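Local coordinates for alpha-fucosidase GH29 (Fusarium graminearum, PDB 4PSR), which hydrolyses alpha-L-fucosidic linkages as a retaining glycosidase of family GH29, probably releasing core alpha-1,6-linked fucose from the glycans of glycoproteins, at residues A[510-515]-A[541-546]. Sequence-based numbering, arbitrary orientation.
Sequences ADATGK and SIRVSD
Ser541 and Ala512 join a strand to the hairpin loop beside it in a four-stranded antiparallel sheet near the C-terminus. The loop links strands 504-507 and 516-519, and strand 541-544 pairs with 504-507 on the side away from 516-519. The contact is small, burying 194 Å² in total. Its centre lies about 34 Å from the centre of the chain, in a sheet separate from the eight-stranded barrel. It is a structural contact at the protein surface.

Ser541 points its side chain at the turn. With chi1 at 62°, OG lies between its own backbone N and carbonyl carbon and meets the amide of Ala512. The bond from Ala512 N to Ser541 OG is 2.9 Å long and somewhat bent, with an angle of 142° at the hydrogen. Ser541 OG also hydrogen-bonds to Lys509 O. One buried hydroxyl thus ties together two backbone groups of the same turn. Ser541 CB packs 3.4 Å from Ala510 O. Asp511 and Thr513 point away from the strand, and the bond from Thr513 OG1 to Asp511 OD1 is very short.

Ala512 has backbone angles in the left-handed region, and its methyl is directed toward the strand. Phe507 of the intervening strand touches Ala512, Ser541 and Arg543. The Arg543 chain bends at chi3, which places NE. Its NH2 forms a salt bridge with Glu569 OE2 on the neighbouring strand 568-571, which probably helps to hold the guanidinium against the methyl. Ala512 CB stands over one face of that group, almost straight above Arg543 NH2 at 3.9 Å rather than over its centre.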
loop_
_atom_site.group_PDB
_atom_site.type_symbol
_atom_site.label_atom_id
_atom_site.label_comp_id
_atom_site.label_asym_id
_atom_site.label_seq_id
_atom_site.Cartn_x
_atom_site.Cartn_y
_atom_site.Cartn_z
ATOM N N ALA A 510 6.848 34.257 14.266
ATOM C CA ALA A 510 8.165 34.370 14.897
ATOM C C ALA A 510 8.203 33.976 16.376
ATOM O O ALA A 510 9.285 33.820 16.943
ATOM C CB ALA A 510 8.703 35.791 14.720
ATOM N N ASP A 511 7.040 33.790 16.988
ATOM C CA ASP A 511 6.965 33.541 18.419
ATOM C C ASP A 511 6.416 32.159 18.790
ATOM O O ASP A 511 5.735 32.010 19.796
ATOM C CB ASP A 511 6.100 34.624 19.075
ATOM C CG ASP A 511 4.718 34.741 18.439
ATOM O OD1 ASP A 511 4.332 33.848 17.656
ATOM O OD2 ASP A 511 4.011 35.730 18.728
ATOM N N ALA A 512 6.712 31.152 17.977
ATOM C CA ALA A 512 6.191 29.810 18.205
ATOM C C ALA A 512 4.658 29.792 18.271
ATOM O O ALA A 512 4.063 29.116 19.120
ATOM C CB ALA A 512 6.798 29.195 19.459
ATOM N N THR A 513 4.035 30.569 17.391
ATOM C CA THR A 513 2.594 30.503 17.170
ATOM C C THR A 513 2.324 30.500 15.672
ATOM O O THR A 513 3.259 30.548 14.861
ATOM C CB THR A 513 1.827 31.685 17.837
ATOM O OG1 THR A 513 2.088 32.902 17.132
ATOM C CG2 THR A 513 2.226 31.837 19.298
ATOM N N GLY A 514 1.047 30.440 15.309
ATOM C CA GLY A 514 0.638 30.353 13.921
ATOM C C GLY A 514 0.508 28.907 13.487
ATOM O O GLY A 514 0.390 28.008 14.322
ATOM N N LYS A 515 0.536 28.694 12.175
ATOM C CA LYS A 515 0.540 27.352 11.600
ATOM C C LYS A 515 1.803 26.649 12.064
ATOM O O LYS A 515 2.847 27.276 12.151
ATOM C CB LYS A 515 0.544 27.432 10.073
ATOM C CG LYS A 515 -0.501 28.366 9.505
ATOM C CD LYS A 515 -0.606 28.240 7.989
ATOM C CE LYS A 515 0.621 28.791 7.275
ATOM N NZ LYS A 515 0.522 28.580 5.802
ATOM N N SER A 541 9.893 30.420 13.178
ATOM C CA SER A 541 10.395 30.042 14.486
ATOM C C SER A 541 10.372 28.512 14.627
ATOM O O SER A 541 9.681 27.812 13.878
ATOM C CB SER A 541 9.634 30.732 15.638
ATOM O OG SER A 541 8.255 30.385 15.681
ATOM N N ILE A 542 11.151 28.032 15.585
ATOM C CA ILE A 542 11.214 26.613 15.895
ATOM C C ILE A 542 11.389 26.443 17.391
ATOM O O ILE A 542 12.169 27.182 18.024
ATOM C CB ILE A 542 12.368 25.943 15.143
ATOM C CG1 ILE A 542 12.439 24.440 15.466
ATOM C CG2 ILE A 542 13.696 26.609 15.465
ATOM C CD1 ILE A 542 13.341 23.678 14.517
ATOM N N ARG A 543 10.662 25.491 17.962
ATOM C CA ARG A 543 10.864 25.067 19.335
ATOM C C ARG A 543 11.508 23.679 19.340
ATOM O O ARG A 543 10.927 22.710 18.822
ATOM C CB ARG A 543 9.561 25.021 20.109
ATOM C CG ARG A 543 9.776 24.879 21.603
ATOM C CD ARG A 543 8.578 25.407 22.376
ATOM N NE ARG A 543 7.318 24.942 21.802
ATOM C CZ ARG A 543 6.170 25.602 21.864
ATOM N NH1 ARG A 543 5.084 25.070 21.319
ATOM N NH2 ARG A 543 6.100 26.787 22.465
ATOM N N VAL A 544 12.704 23.602 19.912
ATOM C CA VAL A 544 13.473 22.361 19.971
ATOM C C VAL A 544 13.316 21.790 21.379
ATOM O O VAL A 544 13.487 22.489 22.382
ATOM C CB VAL A 544 14.954 22.633 19.660
ATOM C CG1 VAL A 544 15.789 21.346 19.827
ATOM C CG2 VAL A 544 15.134 23.217 18.257
ATOM N N SER A 545 12.960 20.517 21.494
ATOM C CA SER A 545 12.768 19.921 22.803
ATOM C C SER A 545 14.083 19.737 23.552
ATOM O O SER A 545 15.164 19.691 22.956
ATOM C CB SER A 545 12.071 18.558 22.663
ATOM O OG SER A 545 10.823 18.708 22.014
ATOM N N ASP A 546 13.977 19.642 24.871
ATOM C CA ASP A 546 15.109 19.254 25.710
ATOM C C ASP A 546 15.646 17.930 25.188
ATOM O O ASP A 546 14.889 17.130 24.640
ATOM C CB ASP A 546 14.668 19.086 27.161
ATOM C CG ASP A 546 14.497 20.416 27.887
ATOM O OD1 ASP A 546 14.850 21.463 27.320
ATOM O OD2 ASP A 546 14.044 20.363 29.038
#